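D-alanyl-lipoteichoic acid synthetase (Streptococcus pneumoniae, PDB 3BMA) probably takes part in the D-alanylation of lipoteichoic acid during cell-wall biogenesis, through a domain of the SGNH-hydrolase clan. Local coordinates at residues Ser50-Phe55 with Gln101-Ile106; Asn291-Ile296 with Asp361-Pro366; Gln316-Ile321 with Asp335-Gly340; Phe345-Ile350 with Leu355-Phe360. The protein carries 1 engineered substitution. All blocks are in the same frame, centred on the assembly; numbering follows the deposited sequence. Where two conformers were deposited one is given.

Interaction 1. Residues Ser50-Phe55 with Gln101-Ile106; sequences SEWLRF and QVVYVI
The indole of Trp52 brings its CZ2-CH2 corner up to a pair of valines on strand 101-105. Trp52 CH2 lies 3.7 Å from Val105 CG2 and 4.0 Å from Val103 CG1, and in both cases the methyl meets the ring obliquely. The indole and the Val105 branches run in opposing directions as they pass. With chi1 at -31°, away from a staggered value, Trp52 directs its six-membered ring toward the strand, although its CB is not aimed there. Glu51 CB covers one face of the Trp52 indole, 4.3 Å above the plane and over its centre, while Phe46 makes an edge-to-face pair with the same ring. Val105 reaches two neighbours with its two branches: Val105 CG1, anti to the backbone N (chi1 169°), faces the Glu51 carboxylate, with 3.7 Å to Glu51 CD, and CG2 serves the indole. Glu51 is modelled in two conformations, so its half of the contact is less certain; in this one the chain bends at chi2 and OE2 bonds to Ser49 OG. No hydrogen bond joins the two segments. The arrangement sets the loop after strand 43-47 against strand 101-105, the central strand of the five-stranded parallel sheet and the neighbour of strand 43-47, consistent with the SGNH-hydrolase fold.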
loop_
_atom_site.group_PDB
_atom_site.type_symbol
_atom_site.label_atom_id
_atom_site.label_comp_id
_atom_site.label_asym_id
_atom_site.label_seq_id
_atom_site.Cartn_x
_atom_site.Cartn_y
_atom_site.Cartn_z
ATOM N N SER C 50 -35.805 18.790 -13.204
ATOM C CA SER C 50 -36.092 19.074 -14.611
ATOM C C SER C 50 -36.466 20.540 -14.831
ATOM O O SER C 50 -36.901 20.909 -15.925
ATOM C CB SER C 50 -37.234 18.189 -15.119
ATOM O OG SER C 50 -37.314 16.966 -14.415
ATOM N N GLU C 51 -36.277 21.358 -13.791
ATOM C CA GLU C 51 -36.670 22.768 -13.804
ATOM C C GLU C 51 -35.958 23.588 -14.872
ATOM O O GLU C 51 -36.562 24.463 -15.485
ATOM C CB GLU C 51 -36.449 23.405 -12.428
ATOM C CG GLU C 51 -37.656 23.341 -11.491
ATOM C CD GLU C 51 -37.840 21.988 -10.814
ATOM O OE1 GLU C 51 -38.960 21.726 -10.322
ATOM O OE2 GLU C 51 -36.876 21.188 -10.765
ATOM N N TRP C 52 -34.678 23.299 -15.099
ATOM C CA TRP C 52 -33.872 24.071 -16.052
ATOM C C TRP C 52 -33.907 23.521 -17.472
ATOM O O TRP C 52 -33.286 24.091 -18.368
ATOM C CB TRP C 52 -32.407 24.166 -15.591
ATOM C CG TRP C 52 -32.194 24.153 -14.106
ATOM C CD1 TRP C 52 -31.568 23.181 -13.381
ATOM C CD2 TRP C 52 -32.603 25.156 -13.165
ATOM N NE1 TRP C 52 -31.559 23.512 -12.047
ATOM C CE2 TRP C 52 -32.193 24.716 -11.885
ATOM C CE3 TRP C 52 -33.282 26.378 -13.277
ATOM C CZ2 TRP C 52 -32.435 25.460 -10.723
ATOM C CZ3 TRP C 52 -33.524 27.115 -12.122
ATOM C CH2 TRP C 52 -33.098 26.653 -10.862
ATOM N N LEU C 53 -34.628 22.420 -17.673
ATOM C CA LEU C 53 -34.637 21.715 -18.958
ATOM C C LEU C 53 -35.365 22.434 -20.095
ATOM O O LEU C 53 -34.873 22.454 -21.226
ATOM C CB LEU C 53 -35.188 20.296 -18.797
ATOM C CG LEU C 53 -34.163 19.204 -18.493
ATOM C CD1 LEU C 53 -34.873 17.925 -18.102
ATOM C CD2 LEU C 53 -33.250 18.969 -19.693
ATOM N N ARG C 54 -36.533 23.004 -19.799
ATOM C CA ARG C 54 -37.300 23.738 -20.804
ATOM C C ARG C 54 -37.012 25.235 -20.751
ATOM O O ARG C 54 -37.197 25.884 -19.715
ATOM C CB ARG C 54 -38.805 23.458 -20.681
ATOM C CG ARG C 54 -39.258 22.093 -21.214
ATOM C CD ARG C 54 -39.403 22.059 -22.744
ATOM N NE ARG C 54 -38.199 21.557 -23.411
ATOM C CZ ARG C 54 -37.365 22.295 -24.142
ATOM N NH1 ARG C 54 -36.301 21.728 -24.696
ATOM N NH2 ARG C 54 -37.585 23.593 -24.327
ATOM N N PHE C 55 -36.557 25.766 -21.882
ATOM C CA PHE C 55 -36.127 27.151 -21.994
ATOM C C PHE C 55 -37.182 28.019 -22.668
ATOM O O PHE C 55 -37.896 27.563 -23.566
ATOM C CB PHE C 55 -34.834 27.227 -22.812
ATOM C CG PHE C 55 -33.615 26.684 -22.105
ATOM C CD1 PHE C 55 -33.426 25.311 -21.948
ATOM C CD2 PHE C 55 -32.632 27.550 -21.632
ATOM C CE1 PHE C 55 -32.291 24.812 -21.319
ATOM C CE2 PHE C 55 -31.492 27.058 -20.998
ATOM C CZ PHE C 55 -31.325 25.686 -20.837
ATOM N N GLN C 101 -22.680 31.742 -3.141
ATOM C CA GLN C 101 -24.129 31.750 -3.282
ATOM C C GLN C 101 -24.580 30.667 -4.256
ATOM O O GLN C 101 -23.945 30.455 -5.294
ATOM C CB GLN C 101 -24.622 33.120 -3.749
ATOM C CG GLN C 101 -24.544 34.212 -2.692
ATOM C CD GLN C 101 -25.151 35.524 -3.165
ATOM O OE1 GLN C 101 -24.912 35.965 -4.290
ATOM N NE2 GLN C 101 -25.937 36.153 -2.302
ATOM N N VAL C 102 -25.664 29.970 -3.906
ATOM C CA VAL C 102 -26.299 28.995 -4.806
ATOM C C VAL C 102 -27.827 29.195 -4.901
ATOM O O VAL C 102 -28.425 29.903 -4.084
ATOM C CB VAL C 102 -25.986 27.507 -4.416
ATOM C CG1 VAL C 102 -24.483 27.263 -4.211
ATOM C CG2 VAL C 102 -26.765 27.076 -3.192
ATOM N N VAL C 103 -28.434 28.579 -5.918
ATOM C CA VAL C 103 -29.891 28.473 -6.041
ATOM C C VAL C 103 -30.266 27.002 -5.874
ATOM O O VAL C 103 -29.719 26.138 -6.556
ATOM C CB VAL C 103 -30.398 28.989 -7.418
ATOM C CG1 VAL C 103 -31.888 28.702 -7.600
ATOM C CG2 VAL C 103 -30.127 30.467 -7.565
ATOM N N TYR C 104 -31.184 26.720 -4.957
ATOM C CA TYR C 104 -31.618 25.352 -4.709
ATOM C C TYR C 104 -33.140 25.244 -4.768
ATOM O O TYR C 104 -33.833 25.724 -3.878
ATOM C CB TYR C 104 -31.086 24.864 -3.356
ATOM C CG TYR C 104 -31.138 23.366 -3.180
ATOM C CD1 TYR C 104 -30.086 22.562 -3.617
ATOM C CD2 TYR C 104 -32.232 22.749 -2.578
ATOM C CE1 TYR C 104 -30.124 21.187 -3.470
ATOM C CE2 TYR C 104 -32.281 21.371 -2.426
ATOM C CZ TYR C 104 -31.220 20.600 -2.871
ATOM O OH TYR C 104 -31.261 19.238 -2.730
ATOM N N VAL C 105 -33.649 24.621 -5.827
ATOM C CA VAL C 105 -35.078 24.332 -5.959
ATOM C C VAL C 105 -35.474 23.215 -4.992
ATOM O O VAL C 105 -34.765 22.219 -4.881
ATOM C CB VAL C 105 -35.421 23.944 -7.414
ATOM C CG1 VAL C 105 -36.833 23.370 -7.532
ATOM C CG2 VAL C 105 -35.261 25.146 -8.321
ATOM N N ILE C 106 -36.569 23.408 -4.255
ATOM C CA ILE C 106 -37.143 22.347 -3.424
ATOM C C ILE C 106 -38.595 22.145 -3.828
ATOM O O ILE C 106 -39.482 22.891 -3.398
ATOM C CB ILE C 106 -37.110 22.669 -1.909
ATOM C CG1 ILE C 106 -35.722 23.092 -1.439
ATOM C CG2 ILE C 106 -37.564 21.465 -1.100
ATOM C CD1 ILE C 106 -35.695 23.484 0.024
#

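Interaction 2. Residues Asn291-Ile296 with Asp361-Pro366; sequences NPIFII and DKAVDP
Ile295 CD1 and Val364 CG2 approach to 3.7 Å, the isoleucine branch lying roughly perpendicular to the valine. Two residues earlier on the strand, Ile293 extends CG1 anti to its backbone nitrogen (chi1 -175°), which carries Ile293 CD1 to 3.5 Å from the carbonyl O of Ala363; the methyl of that alanine is further off, Ile293 CD1 to Ala363 CB being 4.5 Å. Val364 CG2 also faces Ile293 CG2 at 4.3 Å, so one valine methyl lies against both isoleucines. No hydrogen bond crosses the contact. The helix segment runs almost exactly antiparallel to the strand segment, at 174°, with their axes 9.9 Å apart, the layering of an alpha/beta sandwich in which helix 355-369 covers one face of the parallel sheet. Phe294 and Ile296 turn to the other face and pack on helix 311-326. Within the sheet, Ile293 and Ile295 also touch Val103 of the adjacent strand, and Phe336 flanks Ile295. On the helix, Asp361 and Asp365 both form salt bridges with Arg69, while Pro366, whose nitrogen cannot donate a bond to the preceding turn, marks a kink.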
loop_
_atom_site.group_PDB
_atom_site.type_symbol
_atom_site.label_atom_id
_atom_site.label_comp_id
_atom_site.label_asym_id
_atom_site.label_seq_id
_atom_site.Cartn_x
_atom_site.Cartn_y
_atom_site.Cartn_z
ATOM N N ASN C 291 -24.431 30.403 0.881
ATOM C CA ASN C 291 -25.630 31.205 1.097
ATOM C C ASN C 291 -26.642 30.903 -0.002
ATOM O O ASN C 291 -26.610 31.512 -1.069
ATOM C CB ASN C 291 -25.281 32.698 1.136
ATOM C CG ASN C 291 -26.446 33.572 1.581
ATOM O OD1 ASN C 291 -27.410 33.102 2.194
ATOM N ND2 ASN C 291 -26.353 34.861 1.279
ATOM N N PRO C 292 -27.544 29.944 0.258
ATOM C CA PRO C 292 -28.511 29.504 -0.731
ATOM C C PRO C 292 -29.795 30.323 -0.734
ATOM O O PRO C 292 -30.237 30.801 0.317
ATOM C CB PRO C 292 -28.824 28.075 -0.283
ATOM C CG PRO C 292 -28.599 28.084 1.184
ATOM C CD PRO C 292 -27.686 29.204 1.525
ATOM N N ILE C 293 -30.378 30.495 -1.917
ATOM C CA ILE C 293 -31.775 30.902 -2.007
ATOM C C ILE C 293 -32.605 29.700 -2.457
ATOM O O ILE C 293 -32.327 29.094 -3.489
ATOM C CB ILE C 293 -32.000 32.173 -2.887
ATOM C CG1 ILE C 293 -33.472 32.609 -2.836
ATOM C CG2 ILE C 293 -31.502 31.979 -4.324
ATOM C CD1 ILE C 293 -33.703 34.083 -3.157
ATOM N N PHE C 294 -33.597 29.338 -1.649
ATOM C CA PHE C 294 -34.474 28.209 -1.954
ATOM C C PHE C 294 -35.720 28.629 -2.728
ATOM O O PHE C 294 -36.309 29.680 -2.465
ATOM C CB PHE C 294 -34.855 27.458 -0.677
ATOM C CG PHE C 294 -33.670 26.916 0.072
ATOM C CD1 PHE C 294 -33.046 25.740 -0.341
ATOM C CD2 PHE C 294 -33.157 27.594 1.172
ATOM C CE1 PHE C 294 -31.950 25.234 0.338
ATOM C CE2 PHE C 294 -32.053 27.099 1.860
ATOM C CZ PHE C 294 -31.451 25.917 1.442
ATOM N N ILE C 295 -36.105 27.799 -3.692
ATOM C CA ILE C 295 -37.276 28.061 -4.521
ATOM C C ILE C 295 -38.312 26.976 -4.260
ATOM O O ILE C 295 -38.020 25.785 -4.384
ATOM C CB ILE C 295 -36.920 28.078 -6.031
ATOM C CG1 ILE C 295 -35.609 28.839 -6.305
ATOM C CG2 ILE C 295 -38.100 28.579 -6.876
ATOM C CD1 ILE C 295 -35.619 30.333 -5.988
ATOM N N ILE C 296 -39.515 27.389 -3.874
ATOM C CA ILE C 296 -40.605 26.444 -3.659
ATOM C C ILE C 296 -41.685 26.685 -4.713
ATOM O O ILE C 296 -42.456 27.632 -4.593
ATOM C CB ILE C 296 -41.183 26.530 -2.225
ATOM C CG1 ILE C 296 -40.061 26.448 -1.184
ATOM C CG2 ILE C 296 -42.202 25.416 -1.994
ATOM C CD1 ILE C 296 -40.535 26.474 0.262
ATOM N N ASP C 361 -36.937 35.489 -11.165
ATOM C CA ASP C 361 -35.875 36.481 -11.350
ATOM C C ASP C 361 -35.909 37.633 -10.337
ATOM O O ASP C 361 -34.861 38.078 -9.872
ATOM C CB ASP C 361 -35.910 37.036 -12.775
ATOM C CG ASP C 361 -34.608 37.700 -13.174
ATOM O OD1 ASP C 361 -33.534 37.118 -12.919
ATOM O OD2 ASP C 361 -34.657 38.801 -13.754
ATOM N N LYS C 362 -37.111 38.088 -9.982
ATOM C CA LYS C 362 -37.296 39.205 -9.044
ATOM C C LYS C 362 -36.792 38.919 -7.624
ATOM O O LYS C 362 -36.519 39.849 -6.862
ATOM C CB LYS C 362 -38.767 39.641 -8.998
ATOM C CG LYS C 362 -39.228 40.437 -10.212
ATOM C CD LYS C 362 -40.745 40.520 -10.277
ATOM C CE LYS C 362 -41.219 40.946 -11.656
ATOM N NZ LYS C 362 -42.666 40.666 -11.866
ATOM N N ALA C 363 -36.673 37.640 -7.275
ATOM C CA ALA C 363 -36.130 37.244 -5.980
ATOM C C ALA C 363 -34.676 36.794 -6.097
ATOM O O ALA C 363 -33.878 36.997 -5.177
ATOM C CB ALA C 363 -36.982 36.147 -5.355
ATOM N N VAL C 364 -34.337 36.197 -7.238
ATOM C CA VAL C 364 -33.026 35.575 -7.432
ATOM C C VAL C 364 -31.965 36.575 -7.914
ATOM O O VAL C 364 -30.882 36.650 -7.327
ATOM C CB VAL C 364 -33.125 34.314 -8.347
ATOM C CG1 VAL C 364 -31.764 33.780 -8.717
ATOM C CG2 VAL C 364 -33.919 33.226 -7.646
ATOM N N ASP C 365 -32.282 37.342 -8.959
ATOM C CA ASP C 365 -31.355 38.363 -9.480
ATOM C C ASP C 365 -30.817 39.373 -8.444
ATOM O O ASP C 365 -29.601 39.501 -8.340
ATOM C CB ASP C 365 -31.903 39.074 -10.727
ATOM C CG ASP C 365 -30.983 40.176 -11.220
ATOM O OD1 ASP C 365 -29.898 39.860 -11.756
ATOM O OD2 ASP C 365 -31.348 41.360 -11.070
ATOM N N PRO C 366 -31.699 40.061 -7.664
ATOM C CA PRO C 366 -31.168 40.994 -6.656
ATOM C C PRO C 366 -30.322 40.326 -5.570
ATOM O O PRO C 366 -29.405 40.956 -5.037
ATOM C CB PRO C 366 -32.434 41.583 -6.023
ATOM C CG PRO C 366 -33.491 41.378 -7.027
ATOM C CD PRO C 366 -33.174 40.060 -7.635
#

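Interaction 3. Residues Gln316-Ile321 with Asp335-Gly340; sequences QTVQKI and DFSKDG
A methyl group abuts a carboxylate here: Val318 CG1 sits 3.5 Å from Asp335 OD1, the two side chains coming from opposite directions. The carboxylate is nevertheless well provided with polar partners. Asp335 OD1 forms a salt bridge with Arg322. Ser337 N donates to Asp335 OD2 at 3.0 Å (160° at the hydrogen), its N-H meeting the oxygen almost in line with the C-O bond and closing an Asx turn. Asp335 CG stands anti to the backbone nitrogen (chi1 -167°), an extension that brings the group between the helix and its own loop. The second Val318 branch, CG2, rests on Ser337 CB at 3.8 Å. A type I beta turn from Phe336 to Asp339 overlaps the Asx turn, while Val318 packs further on Ile296. The valine thus docks helix 311-326 against the exit of strand 333-335, the last two elements of a beta-alpha-beta crossover that starts from the parallel, neighbouring strand 291-296 at the edge of this SGNH-type sheet.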
loop_
_atom_site.group_PDB
_atom_site.type_symbol
_atom_site.label_atom_id
_atom_site.label_comp_id
_atom_site.label_asym_id
_atom_site.label_seq_id
_atom_site.Cartn_x
_atom_site.Cartn_y
_atom_site.Cartn_z
ATOM N N GLN C 316 -49.400 22.640 3.829
ATOM C CA GLN C 316 -48.970 22.021 5.082
ATOM C C GLN C 316 -47.588 21.370 4.953
ATOM O O GLN C 316 -46.849 21.285 5.939
ATOM C CB GLN C 316 -50.005 20.999 5.552
ATOM C CG GLN C 316 -50.007 20.721 7.044
ATOM C CD GLN C 316 -51.007 19.649 7.438
ATOM O OE1 GLN C 316 -50.767 18.878 8.372
ATOM N NE2 GLN C 316 -52.134 19.591 6.727
ATOM N N THR C 317 -47.251 20.907 3.744
ATOM C CA THR C 317 -45.931 20.340 3.445
ATOM C C THR C 317 -44.892 21.434 3.225
ATOM O O THR C 317 -43.724 21.274 3.573
ATOM C CB THR C 317 -45.967 19.450 2.192
ATOM O OG1 THR C 317 -46.277 20.248 1.043
ATOM C CG2 THR C 317 -47.014 18.386 2.344
ATOM N N VAL C 318 -45.336 22.541 2.623
ATOM C CA VAL C 318 -44.495 23.733 2.444
ATOM C C VAL C 318 -44.112 24.308 3.814
ATOM O O VAL C 318 -42.959 24.671 4.038
ATOM C CB VAL C 318 -45.182 24.809 1.555
ATOM C CG1 VAL C 318 -44.458 26.153 1.637
ATOM C CG2 VAL C 318 -45.239 24.341 0.107
ATOM N N GLN C 319 -45.080 24.348 4.730
ATOM C CA GLN C 319 -44.843 24.736 6.122
ATOM C C GLN C 319 -43.846 23.806 6.815
ATOM O O GLN C 319 -43.051 24.253 7.644
ATOM C CB GLN C 319 -46.160 24.764 6.902
ATOM C CG GLN C 319 -47.015 26.005 6.670
ATOM C CD GLN C 319 -48.466 25.808 7.097
ATOM O OE1 GLN C 319 -48.746 25.420 8.233
ATOM N NE2 GLN C 319 -49.396 26.081 6.183
ATOM N N LYS C 320 -43.889 22.520 6.467
ATOM C CA LYS C 320 -42.963 21.527 7.017
ATOM C C LYS C 320 -41.550 21.717 6.461
ATOM O O LYS C 320 -40.558 21.544 7.188
ATOM C CB LYS C 320 -43.462 20.105 6.743
ATOM C CG LYS C 320 -42.822 19.063 7.638
ATOM C CD LYS C 320 -43.280 17.657 7.333
ATOM C CE LYS C 320 -42.263 16.667 7.876
ATOM N NZ LYS C 320 -42.739 15.263 7.863
ATOM N N ILE C 321 -41.481 22.082 5.178
ATOM C CA ILE C 321 -40.226 22.389 4.491
ATOM C C ILE C 321 -39.593 23.659 5.062
ATOM O O ILE C 321 -38.430 23.644 5.476
ATOM C CB ILE C 321 -40.432 22.497 2.942
ATOM C CG1 ILE C 321 -40.627 21.100 2.340
ATOM C CG2 ILE C 321 -39.239 23.178 2.259
ATOM C CD1 ILE C 321 -41.271 21.078 0.966
ATOM N N ASP C 335 -40.779 31.613 -2.003
ATOM C CA ASP C 335 -41.950 30.747 -1.948
ATOM C C ASP C 335 -42.985 31.168 -2.993
ATOM O O ASP C 335 -43.520 32.275 -2.941
ATOM C CB ASP C 335 -42.545 30.819 -0.538
ATOM C CG ASP C 335 -43.563 29.728 -0.257
ATOM O OD1 ASP C 335 -43.820 29.473 0.939
ATOM O OD2 ASP C 335 -44.107 29.127 -1.206
ATOM N N PHE C 336 -43.265 30.270 -3.931
ATOM C CA PHE C 336 -44.230 30.527 -4.997
ATOM C C PHE C 336 -45.387 29.541 -4.969
ATOM O O PHE C 336 -46.192 29.520 -5.893
ATOM C CB PHE C 336 -43.558 30.465 -6.373
ATOM C CG PHE C 336 -42.419 31.425 -6.542
ATOM C CD1 PHE C 336 -42.650 32.794 -6.639
ATOM C CD2 PHE C 336 -41.112 30.958 -6.618
ATOM C CE1 PHE C 336 -41.593 33.686 -6.798
ATOM C CE2 PHE C 336 -40.048 31.841 -6.781
ATOM C CZ PHE C 336 -40.289 33.208 -6.870
ATOM N N SER C 337 -45.478 28.750 -3.898
ATOM C CA SER C 337 -46.464 27.674 -3.771
ATOM C C SER C 337 -47.940 28.096 -3.827
ATOM O O SER C 337 -48.812 27.260 -4.076
ATOM C CB SER C 337 -46.217 26.891 -2.483
ATOM O OG SER C 337 -46.592 27.660 -1.355
ATOM N N LYS C 338 -48.218 29.375 -3.578
ATOM C CA LYS C 338 -49.584 29.908 -3.675
ATOM C C LYS C 338 -49.870 30.576 -5.029
ATOM O O LYS C 338 -50.968 31.090 -5.253
ATOM C CB LYS C 338 -49.875 30.879 -2.521
ATOM C CG LYS C 338 -50.065 30.210 -1.162
ATOM C CD LYS C 338 -50.227 31.250 -0.058
ATOM C CE LYS C 338 -50.459 30.605 1.301
ATOM N NZ LYS C 338 -50.163 31.556 2.414
ATOM N N ASP C 339 -48.890 30.549 -5.932
ATOM C CA ASP C 339 -49.018 31.201 -7.244
ATOM C C ASP C 339 -49.388 30.234 -8.369
ATOM O O ASP C 339 -49.085 30.493 -9.536
ATOM C CB ASP C 339 -47.723 31.938 -7.615
ATOM C CG ASP C 339 -47.242 32.881 -6.526
ATOM O OD1 ASP C 339 -48.066 33.341 -5.708
ATOM O OD2 ASP C 339 -46.029 33.171 -6.496
ATOM N N GLY C 340 -50.052 29.135 -8.018
ATOM C CA GLY C 340 -50.373 28.080 -8.980
ATOM C C GLY C 340 -51.486 28.405 -9.954
ATOM O O GLY C 340 -51.504 27.886 -11.076
#

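Interaction 4. Residues Phe345-Ile350 with Leu355-Phe360; sequences FMKDTI and LGWLAF
Phe345 lays one face of its ring over Gly356, whose CA stands 3.7 Å from the ring centroid and 9° off the ring normal, a CH-pi contact. The phenylalanine CB is directed away from the helix, yet the ring returns to it, with CG anti to the backbone nitrogen (chi1 -159°). Phe345 CE1 meets Ala359 CB obliquely at 3.6 Å, about one helical turn beyond the glycine. Gly356 is held from a second direction too: Gly356 CA donates a C-H...O contact to the carbonyl O of Phe345, 3.3 Å away with 145° at the hydrogen. The Lys347 chain, bent from chi2 onward, brings Lys347 NZ no nearer than 4.5 Å to Trp357 NE1; its ammonium pairs instead with Asp56 and makes a cation-pi contact with Trp354. Since no conventional hydrogen bond links the two segments, their adhesion probably rests on shape and weak C-H contacts, with the buried lysine charge compensated by a carboxylate from another loop.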
loop_
_atom_site.group_PDB
_atom_site.type_symbol
_atom_site.label_atom_id
_atom_site.label_comp_id
_atom_site.label_asym_id
_atom_site.label_seq_id
_atom_site.Cartn_x
_atom_site.Cartn_y
_atom_site.Cartn_z
ATOM N N PHE C 345 -47.744 31.211 -15.343
ATOM C CA PHE C 345 -46.743 31.066 -14.286
ATOM C C PHE C 345 -46.085 29.694 -14.419
ATOM O O PHE C 345 -44.944 29.485 -14.001
ATOM C CB PHE C 345 -47.413 31.191 -12.912
ATOM C CG PHE C 345 -46.467 31.543 -11.793
ATOM C CD1 PHE C 345 -46.228 32.874 -11.466
ATOM C CD2 PHE C 345 -45.827 30.547 -11.055
ATOM C CE1 PHE C 345 -45.363 33.209 -10.433
ATOM C CE2 PHE C 345 -44.951 30.873 -10.022
ATOM C CZ PHE C 345 -44.719 32.207 -9.711
ATOM N N MET C 346 -46.825 28.767 -15.019
ATOM C CA MET C 346 -46.445 27.373 -15.096
ATOM C C MET C 346 -46.197 26.972 -16.547
ATOM O O MET C 346 -46.913 27.414 -17.454
ATOM C CB MET C 346 -47.572 26.531 -14.507
ATOM C CG MET C 346 -47.134 25.403 -13.597
ATOM S SD MET C 346 -47.046 25.867 -11.863
ATOM C CE MET C 346 -45.308 26.281 -11.754
ATOM N N LYS C 347 -45.174 26.149 -16.762
ATOM C CA LYS C 347 -44.881 25.598 -18.086
ATOM C C LYS C 347 -45.679 24.308 -18.303
ATOM O O LYS C 347 -46.202 24.066 -19.394
ATOM C CB LYS C 347 -43.374 25.354 -18.252
ATOM C CG LYS C 347 -42.955 24.715 -19.582
ATOM C CD LYS C 347 -43.025 25.690 -20.763
ATOM C CE LYS C 347 -41.645 26.202 -21.165
ATOM N NZ LYS C 347 -41.049 27.106 -20.150
ATOM N N ASP C 348 -45.769 23.493 -17.256
ATOM C CA ASP C 348 -46.546 22.256 -17.295
ATOM C C ASP C 348 -47.320 22.020 -15.988
ATOM O O ASP C 348 -47.977 22.928 -15.486
ATOM C CB ASP C 348 -45.664 21.054 -17.688
ATOM C CG ASP C 348 -44.344 20.993 -16.927
ATOM O OD1 ASP C 348 -44.360 20.997 -15.675
ATOM O OD2 ASP C 348 -43.287 20.911 -17.593
ATOM N N THR C 349 -47.252 20.807 -15.452
ATOM C CA THR C 349 -47.957 20.468 -14.218
ATOM C C THR C 349 -47.204 20.915 -12.956
ATOM O O THR C 349 -47.825 21.276 -11.951
ATOM C CB THR C 349 -48.293 18.944 -14.144
ATOM O OG1 THR C 349 -48.785 18.615 -12.842
ATOM C CG2 THR C 349 -47.068 18.079 -14.428
ATOM N N ILE C 350 -45.873 20.891 -13.014
ATOM C CA ILE C 350 -45.044 21.054 -11.818
ATOM C C ILE C 350 -43.873 22.027 -11.977
ATOM O O ILE C 350 -43.266 22.434 -10.983
ATOM C CB ILE C 350 -44.505 19.685 -11.302
ATOM C CG1 ILE C 350 -43.886 18.873 -12.449
ATOM C CG2 ILE C 350 -45.610 18.904 -10.571
ATOM C CD1 ILE C 350 -43.063 17.681 -12.001
ATOM N N LEU C 355 -43.916 33.354 -17.416
ATOM C CA LEU C 355 -44.066 34.455 -16.461
ATOM C C LEU C 355 -43.602 34.066 -15.056
ATOM O O LEU C 355 -43.230 34.928 -14.261
ATOM C CB LEU C 355 -45.515 34.967 -16.438
ATOM C CG LEU C 355 -45.919 36.198 -17.268
ATOM C CD1 LEU C 355 -45.512 36.114 -18.736
ATOM C CD2 LEU C 355 -47.421 36.442 -17.152
ATOM N N GLY C 356 -43.610 32.765 -14.769
ATOM C CA GLY C 356 -43.092 32.232 -13.506
ATOM C C GLY C 356 -41.590 32.392 -13.353
ATOM O O GLY C 356 -41.081 32.459 -12.236
ATOM N N TRP C 357 -40.882 32.450 -14.481
ATOM C CA TRP C 357 -39.454 32.749 -14.494
ATOM C C TRP C 357 -39.164 34.201 -14.125
ATOM O O TRP C 357 -38.095 34.512 -13.588
ATOM C CB TRP C 357 -38.846 32.459 -15.865
ATOM C CG TRP C 357 -38.495 31.012 -16.162
ATOM C CD1 TRP C 357 -38.725 30.353 -17.334
ATOM C CD2 TRP C 357 -37.836 30.064 -15.296
ATOM N NE1 TRP C 357 -38.264 29.063 -17.255
ATOM C CE2 TRP C 357 -37.717 28.857 -16.018
ATOM C CE3 TRP C 357 -37.344 30.116 -13.983
ATOM C CZ2 TRP C 357 -37.127 27.712 -15.473
ATOM C CZ3 TRP C 357 -36.756 28.976 -13.444
ATOM C CH2 TRP C 357 -36.653 27.792 -14.189
ATOM N N LEU C 358 -40.112 35.083 -14.432
ATOM C CA LEU C 358 -39.970 36.509 -14.157
ATOM C C LEU C 358 -40.141 36.818 -12.679
ATOM O O LEU C 358 -39.461 37.698 -12.143
ATOM C CB LEU C 358 -40.951 37.320 -15.000
ATOM C CG LEU C 358 -40.625 37.402 -16.493
ATOM C CD1 LEU C 358 -41.718 38.151 -17.213
ATOM C CD2 LEU C 358 -39.266 38.064 -16.732
ATOM N N ALA C 359 -41.044 36.084 -12.029
ATOM C CA ALA C 359 -41.216 36.154 -10.581
ATOM C C ALA C 359 -39.999 35.561 -9.877
ATOM O O ALA C 359 -39.550 36.086 -8.857
ATOM C CB ALA C 359 -42.480 35.419 -10.164
ATOM N N PHE C 360 -39.490 34.463 -10.442
ATOM C CA PHE C 360 -38.255 33.792 -10.020
ATOM C C PHE C 360 -37.092 34.787 -10.040
ATOM O O PHE C 360 -36.378 34.931 -9.042
ATOM C CB PHE C 360 -38.005 32.587 -10.949
ATOM C CG PHE C 360 -36.693 31.872 -10.737
ATOM C CD1 PHE C 360 -36.612 30.785 -9.874
ATOM C CD2 PHE C 360 -35.553 32.240 -11.456
ATOM C CE1 PHE C 360 -35.408 30.099 -9.700
ATOM C CE2 PHE C 360 -34.342 31.564 -11.278
ATOM C CZ PHE C 360 -34.273 30.490 -10.398
#

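Overall arrangement
From the N terminus, interaction 1 comes first, closing a loop from the segment after strand 43-47 to the central strand 101-105. Interaction 2 opens only after that, on strand 291-296, and spans the chain to helix 355-369. Interactions 3 and 4 both nest inside this loop, one following the other, and none of the contacts cross. Strands 101-105 and 291-296 are sheet neighbours, with Ile106 N probably bonded to Ile295 O, which joins interactions 1 and 2. A probable hydrogen bond from Phe336 N to Ile296 O, just past strand 333-335, ties interaction 2 to interaction 3. Phe336 then packs on Phe345 and Phe360, while Trp357 lies against Trp52, bringing interaction 4 back to interaction 1.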